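Local atomic coordinates of NAD-dependent dehydrogenase (Rhizobium meliloti, PDB entry 4Z0P), a protein that reduces glyoxylate and hydroxypyruvate, using NADPH as the hydride donor. Residues K5-V10 / E31-A36; T101-W106 / V284-D289; A217-N222 / G251-A256. All coordinates share one frame; numbering follows the deposited sequence.

Contact 1: K5-V10 / E31-A36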
loop_
_atom_site.group_PDB
_atom_site.type_symbol
_atom_site.label_atom_id
_atom_site.label_comp_id
_atom_site.label_asym_id
_atom_site.label_seq_id
_atom_site.Cartn_x
_atom_site.Cartn_y
_atom_site.Cartn_z
ATOM N N LYS A 5 -18.676 -30.167 30.583
ATOM C CA LYS A 5 -18.398 -28.753 30.191
ATOM C C LYS A 5 -19.428 -28.271 29.185
ATOM O O LYS A 5 -19.920 -29.051 28.366
ATOM C CB LYS A 5 -17.010 -28.625 29.568
ATOM C CG LYS A 5 -15.852 -28.850 30.520
ATOM C CD LYS A 5 -14.534 -28.432 29.887
ATOM C CE LYS A 5 -13.414 -28.340 30.912
ATOM N NZ LYS A 5 -12.393 -27.335 30.512
ATOM N N SER A 6 -19.737 -26.977 29.215
ATOM C CA SER A 6 -20.663 -26.437 28.247
ATOM C C SER A 6 -20.130 -26.606 26.835
ATOM O O SER A 6 -18.938 -26.337 26.582
ATOM C CB SER A 6 -20.911 -24.948 28.478
ATOM O OG SER A 6 -21.747 -24.460 27.443
ATOM N N PRO A 7 -21.005 -27.033 25.911
ATOM C CA PRO A 7 -20.660 -26.861 24.494
ATOM C C PRO A 7 -20.482 -25.405 24.083
ATOM O O PRO A 7 -20.814 -24.472 24.844
ATOM C CB PRO A 7 -21.869 -27.459 23.749
ATOM C CG PRO A 7 -22.535 -28.363 24.738
ATOM C CD PRO A 7 -22.301 -27.724 26.082
ATOM N N VAL A 8 -19.966 -25.217 22.872
ATOM C CA VAL A 8 -19.847 -23.896 22.276
ATOM C C VAL A 8 -20.592 -23.969 20.968
ATOM O O VAL A 8 -20.316 -24.845 20.147
ATOM C CB VAL A 8 -18.384 -23.475 21.989
ATOM C CG1 VAL A 8 -18.328 -22.084 21.369
ATOM C CG2 VAL A 8 -17.561 -23.486 23.262
ATOM N N ILE A 9 -21.557 -23.075 20.807
ATOM C CA ILE A 9 -22.288 -22.931 19.548
ATOM C C ILE A 9 -21.477 -22.014 18.623
ATOM O O ILE A 9 -21.038 -20.948 19.040
ATOM C CB ILE A 9 -23.650 -22.271 19.795
ATOM C CG1 ILE A 9 -24.548 -23.218 20.601
ATOM C CG2 ILE A 9 -24.316 -21.866 18.489
ATOM C CD1 ILE A 9 -25.677 -22.514 21.335
ATOM N N VAL A 10 -21.336 -22.453 17.374
ATOM C CA VAL A 10 -20.655 -21.684 16.323
ATOM C C VAL A 10 -21.698 -21.442 15.212
ATOM O O VAL A 10 -22.194 -22.381 14.584
ATOM C CB VAL A 10 -19.421 -22.432 15.785
ATOM C CG1 VAL A 10 -18.793 -21.672 14.618
ATOM C CG2 VAL A 10 -18.389 -22.624 16.898
ATOM N N GLU A 31 -17.893 -29.962 23.412
ATOM C CA GLU A 31 -18.594 -30.217 22.171
ATOM C C GLU A 31 -18.732 -28.887 21.436
ATOM O O GLU A 31 -19.055 -27.876 22.057
ATOM C CB GLU A 31 -19.970 -30.817 22.435
ATOM C CG GLU A 31 -20.684 -31.216 21.150
ATOM C CD GLU A 31 -22.105 -31.726 21.343
ATOM O OE1 GLU A 31 -22.622 -31.731 22.483
ATOM O OE2 GLU A 31 -22.708 -32.100 20.313
ATOM N N VAL A 32 -18.442 -28.883 20.130
ATOM C CA VAL A 32 -18.583 -27.696 19.288
ATOM C C VAL A 32 -19.752 -28.002 18.365
ATOM O O VAL A 32 -19.772 -29.038 17.728
ATOM C CB VAL A 32 -17.307 -27.408 18.480
ATOM C CG1 VAL A 32 -17.501 -26.174 17.617
ATOM C CG2 VAL A 32 -16.140 -27.203 19.436
ATOM N N ILE A 33 -20.738 -27.113 18.332
ATOM C CA ILE A 33 -21.969 -27.311 17.581
ATOM C C ILE A 33 -21.977 -26.238 16.490
ATOM O O ILE A 33 -22.340 -25.088 16.743
ATOM C CB ILE A 33 -23.198 -27.198 18.502
ATOM C CG1 ILE A 33 -23.108 -28.201 19.649
ATOM C CG2 ILE A 33 -24.463 -27.425 17.723
ATOM C CD1 ILE A 33 -24.152 -28.016 20.721
ATOM N N ASP A 34 -21.556 -26.630 15.284
ATOM C CA ASP A 34 -21.490 -25.733 14.148
ATOM C C ASP A 34 -22.839 -25.735 13.445
ATOM O O ASP A 34 -23.220 -26.726 12.799
ATOM C CB ASP A 34 -20.399 -26.179 13.185
ATOM C CG ASP A 34 -20.250 -25.273 11.977
ATOM O OD1 ASP A 34 -20.964 -24.254 11.840
ATOM O OD2 ASP A 34 -19.386 -25.604 11.117
ATOM N N LEU A 35 -23.542 -24.623 13.548
ATOM C CA LEU A 35 -24.873 -24.511 12.969
ATOM C C LEU A 35 -24.916 -24.411 11.445
ATOM O O LEU A 35 -25.997 -24.456 10.851
ATOM C CB LEU A 35 -25.681 -23.418 13.643
ATOM C CG LEU A 35 -25.894 -23.561 15.159
ATOM C CD1 LEU A 35 -26.823 -22.478 15.705
ATOM C CD2 LEU A 35 -26.456 -24.929 15.549
ATOM N N ALA A 36 -23.769 -24.318 10.782
ATOM C CA ALA A 36 -23.729 -24.495 9.336
ATOM C C ALA A 36 -23.933 -25.947 8.893
ATOM O O ALA A 36 -24.193 -26.207 7.714
ATOM C CB ALA A 36 -22.411 -23.988 8.800
HETATM O O HOH W 1 -19.363 -30.267 25.861
#
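Val8-Val10 and Val32-Asp34 run side by side as parallel strands, their short axes 4.7 Å apart and 21° from exact alignment, with Val8 beside Val32, Ile9 beside Ile33 and Val10 beside Asp34. Four backbone bonds zip them together: Val8 N to Glu31 O, Ile33 N to Val8 O, Val10 N to Ile33 O at 2.9 Å and 177°, and Leu35 N to Val10 O. Val8 and Val10 thus spend both N-H and C=O on 31-36, whereas Ile9 between them bonds to Tyr50 and Val52 of strand 50-54. On the face that carries Val8, Val10, Val32 and Asp34, Val10 CG2 meets Val32 CG1 at 3.7 Å. Helix 16-23 packs on this side, Val19 touching Val10 and Leu23 touching Val32. On the other face the packing is diagonal. Ile33 CD1 reaches back to Pro7 CB at 3.8 Å, and Ile9 CG2 reaches forward to Leu35 CD1, also at 3.8 Å; chi1 -68° sets Ile9 CG1 beside the backbone N and leaves CG2, anti to N, to make the touch. Ile48 adds to the same apolar patch. At the start of the pair, Pro7 CB lies 3.3 Å from Glu31 O, while the Glu31 carboxylate has its salt bridge with Arg43. One water extends the ladder there, donating a hydrogen bond to Lys5 O and accepting one from Glu31 N at 2.9 Å. Beyond the other end, Asp34 OD1 takes Ala36 N at 3.0 Å from above the carboxylate plane, an Asx turn just after the strand pairing. The strands belong to a beta-alpha-beta unit, with 32-34 outermost in a five-stranded sheet. Backbone bonds therefore fix the register, and aliphatic branches on both faces fill in around it, with polar side chains at the two ends.

Contact 2: T101-W106 / V284-D289. With NDP (NADPH dihydro-nicotinamide-adenine-dinucleotide phosphate), chain H.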
loop_
_atom_site.group_PDB
_atom_site.type_symbol
_atom_site.label_atom_id
_atom_site.label_comp_id
_atom_site.label_asym_id
_atom_site.label_seq_id
_atom_site.Cartn_x
_atom_site.Cartn_y
_atom_site.Cartn_z
ATOM N N THR A 101 -4.174 -5.905 11.937
ATOM C CA THR A 101 -3.126 -5.831 10.914
ATOM C C THR A 101 -3.730 -5.890 9.507
ATOM O O THR A 101 -3.259 -5.209 8.588
ATOM C CB THR A 101 -2.005 -6.857 11.163
ATOM O OG1 THR A 101 -0.808 -6.397 10.543
ATOM C CG2 THR A 101 -2.342 -8.261 10.681
ATOM N N ARG A 102 -4.803 -6.652 9.367
ATOM C CA ARG A 102 -5.517 -6.780 8.089
ATOM C C ARG A 102 -6.195 -5.472 7.684
ATOM O O ARG A 102 -6.118 -5.049 6.510
ATOM C CB ARG A 102 -6.499 -7.934 8.155
ATOM C CG ARG A 102 -5.877 -9.315 8.133
ATOM C CD ARG A 102 -6.874 -10.378 8.561
ATOM N NE ARG A 102 -6.315 -11.734 8.456
ATOM C CZ ARG A 102 -6.371 -12.506 7.364
ATOM N NH1 ARG A 102 -7.027 -12.107 6.288
ATOM N NH2 ARG A 102 -5.807 -13.716 7.379
ATOM N N MET A 103 -6.856 -4.814 8.641
ATOM C CA MET A 103 -7.475 -3.523 8.337
ATOM C C MET A 103 -6.419 -2.518 7.880
ATOM O O MET A 103 -6.625 -1.797 6.892
ATOM C CB MET A 103 -8.255 -2.970 9.518
ATOM C CG MET A 103 -8.921 -1.637 9.238
ATOM S SD MET A 103 -10.079 -1.671 7.854
ATOM C CE MET A 103 -11.552 -2.314 8.653
ATOM N N SER A 104 -5.289 -2.471 8.586
ATOM C CA SER A 104 -4.259 -1.527 8.235
ATOM C C SER A 104 -3.688 -1.770 6.857
ATOM O O SER A 104 -3.366 -0.816 6.154
ATOM C CB SER A 104 -3.178 -1.492 9.294
ATOM O OG SER A 104 -3.726 -0.897 10.481
ATOM N N GLU A 105 -3.603 -3.032 6.446
ATOM C CA GLU A 105 -3.243 -3.350 5.061
ATOM C C GLU A 105 -4.199 -2.700 4.077
ATOM O O GLU A 105 -3.788 -2.096 3.096
ATOM C CB GLU A 105 -3.287 -4.845 4.790
ATOM C CG GLU A 105 -2.254 -5.689 5.517
ATOM C CD GLU A 105 -2.569 -7.183 5.453
ATOM O OE1 GLU A 105 -3.535 -7.561 4.755
ATOM O OE2 GLU A 105 -1.889 -7.963 6.155
ATOM N N TRP A 106 -5.492 -2.868 4.320
ATOM C CA TRP A 106 -6.484 -2.363 3.380
ATOM C C TRP A 106 -6.460 -0.824 3.338
ATOM O O TRP A 106 -6.514 -0.229 2.258
ATOM C CB TRP A 106 -7.885 -2.891 3.746
ATOM C CG TRP A 106 -8.975 -2.480 2.769
ATOM C CD1 TRP A 106 -9.442 -3.198 1.712
ATOM C CD2 TRP A 106 -9.735 -1.256 2.788
ATOM N NE1 TRP A 106 -10.457 -2.503 1.071
ATOM C CE2 TRP A 106 -10.644 -1.306 1.706
ATOM C CE3 TRP A 106 -9.750 -0.142 3.621
ATOM C CZ2 TRP A 106 -11.556 -0.258 1.436
ATOM C CZ3 TRP A 106 -10.652 0.889 3.372
ATOM C CH2 TRP A 106 -11.550 0.813 2.277
ATOM N N VAL A 284 -14.485 -6.856 2.825
ATOM C CA VAL A 284 -13.318 -7.693 3.071
ATOM C C VAL A 284 -12.107 -6.903 3.605
ATOM O O VAL A 284 -10.959 -7.379 3.555
ATOM C CB VAL A 284 -12.916 -8.480 1.793
ATOM C CG1 VAL A 284 -13.925 -9.578 1.500
ATOM C CG2 VAL A 284 -12.726 -7.565 0.576
ATOM N N ALA A 285 -12.313 -5.690 4.135
ATOM C CA ALA A 285 -11.155 -4.893 4.534
ATOM C C ALA A 285 -10.356 -5.621 5.625
ATOM O O ALA A 285 -9.131 -5.642 5.573
ATOM C CB ALA A 285 -11.563 -3.505 4.999
ATOM N N ALA A 286 -11.055 -6.243 6.575
ATOM C CA ALA A 286 -10.356 -7.059 7.575
ATOM C C ALA A 286 -11.168 -8.296 7.861
ATOM O O ALA A 286 -12.158 -8.248 8.611
ATOM C CB ALA A 286 -10.111 -6.259 8.837
ATOM N N SER A 287 -10.782 -9.398 7.221
ATOM C CA SER A 287 -11.465 -10.702 7.423
ATOM C C SER A 287 -11.142 -11.230 8.812
ATOM O O SER A 287 -10.051 -10.998 9.330
ATOM C CB SER A 287 -10.983 -11.706 6.373
ATOM O OG SER A 287 -11.478 -11.302 5.097
ATOM N N SER A 288 -12.075 -11.953 9.412
ATOM C CA SER A 288 -11.804 -12.612 10.692
ATOM C C SER A 288 -11.069 -13.949 10.439
ATOM O O SER A 288 -11.581 -14.826 9.749
ATOM C CB SER A 288 -13.115 -12.870 11.453
ATOM O OG SER A 288 -13.681 -11.672 11.946
ATOM N N ASP A 289 -9.877 -14.064 11.002
ATOM C CA ASP A 289 -9.102 -15.293 11.020
ATOM C C ASP A 289 -9.803 -16.202 12.016
ATOM O O ASP A 289 -9.814 -15.914 13.209
ATOM C CB ASP A 289 -7.663 -14.947 11.463
ATOM C CG ASP A 289 -6.750 -16.139 11.582
ATOM O OD1 ASP A 289 -7.193 -17.241 11.970
ATOM O OD2 ASP A 289 -5.538 -15.968 11.320
HETATM P PA NDP H . -13.315 0.767 18.597
HETATM O O1A NDP H . -14.511 0.648 19.530
HETATM O O2A NDP H . -11.980 0.375 19.136
HETATM O O5B NDP H . -13.259 2.283 18.143
HETATM C C5B NDP H . -14.391 3.042 17.777
HETATM C C4B NDP H . -13.969 4.481 17.655
HETATM O O4B NDP H . -15.079 5.199 17.123
HETATM C C3B NDP H . -13.616 5.145 18.984
HETATM O O3B NDP H . -12.538 6.044 18.745
HETATM C C2B NDP H . -14.878 5.904 19.333
HETATM O O2B NDP H . -14.684 7.053 20.135
HETATM C C1B NDP H . -15.316 6.322 17.954
HETATM N N9A NDP H . -16.739 6.700 17.969
HETATM C C8A NDP H . -17.835 5.941 18.169
HETATM N N7A NDP H . -18.962 6.614 18.114
HETATM C C5A NDP H . -18.565 7.897 17.861
HETATM C C6A NDP H . -19.270 9.107 17.708
HETATM N N6A NDP H . -20.620 9.179 17.771
HETATM N N1A NDP H . -18.560 10.243 17.463
HETATM C C2A NDP H . -17.222 10.168 17.399
HETATM N N3A NDP H . -16.451 9.086 17.538
HETATM C C4A NDP H . -17.193 7.969 17.758
HETATM O O3 NDP H . -13.752 -0.067 17.285
HETATM P PN NDP H . -12.668 -0.721 16.269
HETATM O O1N NDP H . -11.622 0.281 15.915
HETATM O O2N NDP H . -12.249 -2.063 16.755
HETATM O O5D NDP H . -13.658 -1.011 15.056
HETATM C C5D NDP H . -14.283 0.074 14.400
HETATM C C4D NDP H . -15.351 -0.423 13.437
HETATM O O4D NDP H . -14.748 -0.955 12.255
HETATM C C3D NDP H . -16.222 -1.575 13.916
HETATM O O3D NDP H . -17.263 -1.099 14.793
HETATM C C2D NDP H . -16.783 -2.197 12.653
HETATM O O2D NDP H . -18.039 -1.589 12.305
HETATM C C1D NDP H . -15.711 -1.777 11.614
HETATM N N1N NDP H . -15.030 -2.923 11.007
HETATM C C2N NDP H . -15.137 -3.178 9.645
HETATM C C3N NDP H . -14.496 -4.226 9.057
HETATM C C7N NDP H . -14.465 -4.439 7.572
HETATM O O7N NDP H . -14.099 -5.555 7.153
HETATM N N7N NDP H . -14.836 -3.475 6.759
HETATM C C4N NDP H . -13.712 -5.161 9.901
HETATM C C5N NDP H . -13.668 -4.826 11.345
HETATM C C6N NDP H . -14.272 -3.761 11.839
HETATM P P2B NDP H . -14.344 6.927 21.703
HETATM O O1X NDP H . -12.919 6.438 21.726
HETATM O O2X NDP H . -14.492 8.365 22.167
HETATM O O3X NDP H . -15.326 5.981 22.287
HETATM O O HOH W 2 -8.018 -9.480 5.442
HETATM O O HOH W 3 -4.684 -13.731 10.014
#
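Ala285 presses its methyl group onto one face of the Trp106 indole: CB stands 3.7 Å from the centroid of the five-membered ring and 18° off its normal, a CH-pi contact offset toward the rim. Met103 SD touches the same methyl at 3.7 Å. An alanine in place of Trp106 would probably open a gap beside the Ala285 methyl and leave Thr281 OG1 without the indole N-H that bonds to it. Carbonyl meets carbonyl as well, Arg102 O lying 3.2 Å from Ala285 O; Arg116 of the second subunit donates to both and is likely to offset their repulsion. The loop 284-289 follows strand 278-280, at the edge of the seven-stranded Rossmann-type sheet, and here it meets helix 97-115 at the coenzyme. Ala286 N donates to NADPH O7N, the nicotinamide amide oxygen, at 3.2 Å and 163°. Ala286 CB touches Met103 CB at 3.8 Å, and the bent Met103 chain (chi3 83°) brings CE to 3.5 Å from C3N of the nicotinamide. The Arg102 chain, extended from CG to NE, sets CD 3.3 Å from Ser287 O. At the guanidinium edge two waters lie in plane: one accepts from NH1 and from Ser287 N, the other accepts from NH2 and donates to Asp289 OD2 at 2.7 Å. NH1 also bonds to Gln135 O of the second subunit, while Asp289 OD1 caps Ala292 N at the start of helix 290-305.

Contact 3: A217-N222 / G251-A256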
loop_
_atom_site.group_PDB
_atom_site.type_symbol
_atom_site.label_atom_id
_atom_site.label_comp_id
_atom_site.label_asym_id
_atom_site.label_seq_id
_atom_site.Cartn_x
_atom_site.Cartn_y
_atom_site.Cartn_z
ATOM N N ALA A 217 -18.211 18.419 1.525
ATOM C CA ALA A 217 -17.965 19.829 1.187
ATOM C C ALA A 217 -17.016 20.576 2.141
ATOM O O ALA A 217 -16.492 21.622 1.776
ATOM C CB ALA A 217 -19.279 20.573 1.072
ATOM N N LYS A 218 -16.824 20.047 3.351
ATOM C CA LYS A 218 -15.908 20.630 4.327
ATOM C C LYS A 218 -14.489 20.081 4.248
ATOM O O LYS A 218 -13.587 20.643 4.861
ATOM C CB LYS A 218 -16.458 20.462 5.744
ATOM C CG LYS A 218 -17.714 21.281 5.995
ATOM C CD LYS A 218 -18.187 21.024 7.424
ATOM C CE LYS A 218 -19.480 21.759 7.754
ATOM N NZ LYS A 218 -20.665 20.913 7.465
ATOM N N LEU A 219 -14.278 19.021 3.470
ATOM C CA LEU A 219 -12.933 18.461 3.282
ATOM C C LEU A 219 -12.038 19.420 2.523
ATOM O O LEU A 219 -12.510 20.297 1.799
ATOM C CB LEU A 219 -13.026 17.107 2.583
ATOM C CG LEU A 219 -13.678 15.997 3.419
ATOM C CD1 LEU A 219 -13.948 14.735 2.586
ATOM C CD2 LEU A 219 -12.791 15.626 4.598
ATOM N N SER A 220 -10.738 19.279 2.723
ATOM C CA SER A 220 -9.786 20.164 2.078
ATOM C C SER A 220 -9.795 20.077 0.559
ATOM O O SER A 220 -9.837 18.979 -0.016
ATOM C CB SER A 220 -8.366 19.875 2.566
ATOM O OG SER A 220 -7.507 20.896 2.069
ATOM N N ARG A 221 -9.716 21.246 -0.077
ATOM C CA ARG A 221 -9.429 21.329 -1.527
ATOM C C ARG A 221 -8.029 21.841 -1.790
ATOM O O ARG A 221 -7.694 22.110 -2.935
ATOM C CB ARG A 221 -10.447 22.216 -2.208
ATOM C CG ARG A 221 -11.844 21.902 -1.676
ATOM C CD ARG A 221 -12.936 22.183 -2.654
ATOM N NE ARG A 221 -12.817 21.288 -3.793
ATOM C CZ ARG A 221 -13.354 20.072 -3.910
ATOM N NH1 ARG A 221 -13.156 19.435 -5.055
ATOM N NH2 ARG A 221 -14.101 19.497 -2.946
ATOM N N ASN A 222 -7.221 21.950 -0.737
ATOM C CA ASN A 222 -5.884 22.533 -0.801
ATOM C C ASN A 222 -4.776 21.518 -1.019
ATOM O O ASN A 222 -3.608 21.901 -1.085
ATOM C CB ASN A 222 -5.608 23.330 0.484
ATOM C CG ASN A 222 -6.517 24.534 0.611
ATOM O OD1 ASN A 222 -6.809 25.189 -0.377
ATOM N ND2 ASN A 222 -6.993 24.813 1.816
ATOM N N GLY A 251 -17.389 16.365 -8.813
ATOM C CA GLY A 251 -15.987 16.572 -8.528
ATOM C C GLY A 251 -15.706 17.048 -7.116
ATOM O O GLY A 251 -14.531 17.233 -6.768
ATOM N N VAL A 252 -16.739 17.214 -6.293
ATOM C CA VAL A 252 -16.564 17.529 -4.867
ATOM C C VAL A 252 -15.714 16.433 -4.206
ATOM O O VAL A 252 -14.837 16.728 -3.402
ATOM C CB VAL A 252 -17.898 17.741 -4.132
ATOM C CG1 VAL A 252 -17.679 17.817 -2.630
ATOM C CG2 VAL A 252 -18.551 19.050 -4.604
ATOM N N LEU A 253 -15.971 15.178 -4.572
ATOM C CA LEU A 253 -15.060 14.081 -4.263
ATOM C C LEU A 253 -14.307 13.686 -5.516
ATOM O O LEU A 253 -14.903 13.503 -6.574
ATOM C CB LEU A 253 -15.811 12.855 -3.754
ATOM C CG LEU A 253 -16.409 12.943 -2.347
ATOM C CD1 LEU A 253 -17.233 11.693 -2.059
ATOM C CD2 LEU A 253 -15.309 13.087 -1.307
ATOM N N GLY A 254 -12.991 13.550 -5.389
ATOM C CA GLY A 254 -12.143 13.182 -6.522
ATOM C C GLY A 254 -12.110 11.681 -6.740
ATOM O O GLY A 254 -11.770 11.202 -7.831
ATOM N N GLY A 255 -12.457 10.932 -5.702
ATOM C CA GLY A 255 -12.487 9.483 -5.769
ATOM C C GLY A 255 -12.908 8.894 -4.455
ATOM O O GLY A 255 -13.085 9.606 -3.459
ATOM N N ALA A 256 -13.062 7.567 -4.438
ATOM C CA ALA A 256 -13.459 6.882 -3.219
ATOM C C ALA A 256 -12.994 5.434 -3.201
ATOM O O ALA A 256 -12.768 4.846 -4.254
ATOM C CB ALA A 256 -14.972 6.935 -3.047
#
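Arg221 grips two successive carbonyls, Gly251 O and Val252 O, with separate nitrogens of its guanidinium. The straighter bond runs from NH2 to Val252 O, 2.9 Å and 168°, lying in the carbonyl plane on a lone pair and close to the plane of the guanidinium as well. NH1 reaches Gly251 O at 3.1 Å with a more bent 141°, tilted from both planes. The Arg221 chain is extended at CD but turns at chi3 (66°), which places NE, and the guanidinium beyond it comes edge-on to the two oxygens. Ala227 and Pro228 pack against the same side chain. Gly251, with positive phi, is the residue where the chain leaves helix 241-250, and the Val252 N-H just after it is taken by Ser250 OG. On the other segment, Ser220 OG accepts Asn222 N at 3.0 Å, an ST turn that satisfies the amide following Arg221. Val252 CG1 lies 4.0 Å from Arg221 NH2; the apolar contact is slight, Leu219 CD1 to Leu253 CD2 at 4.4 Å. Further along the chain, Gly254 and Gly255 make backbone bonds with Pro228 and Phe230, where strand 255-258 joins the sheet beside strand 229-232. The contact thus ties the loop before strand 229-232 to the turn between helix 241-250 and strand 255-258. The positive guanidinium is set against carbonyls just past the C-terminal end of helix 241-250, where the helix dipole may add a modest favourable term, and two acceptors would limit its rotation although Arg221 is an exposed residue.

In the fold
The three contacts lie nearly in line, with the NADPH-binding contact 2 in the middle: its centre is about 26 Å from those of contacts 1 and 3, whose centres are about 48 Å apart on opposite sides of the chain's centre. None touches another. Contact 1 comes first and belongs to the five-stranded sheet. Contact 3 joins the loop before strand 229-232 to the turn leading into 255-258, adjacent strands of the seven-stranded sheet, and falls within the span between 101-106 and 284-289. Contact 2, joining helix 97-115 to the loop beyond strand 278-280, thus brings the ends of that span together at the nicotinamide, whereas contacts 1 and 3 are structural packing away from the annotated sites.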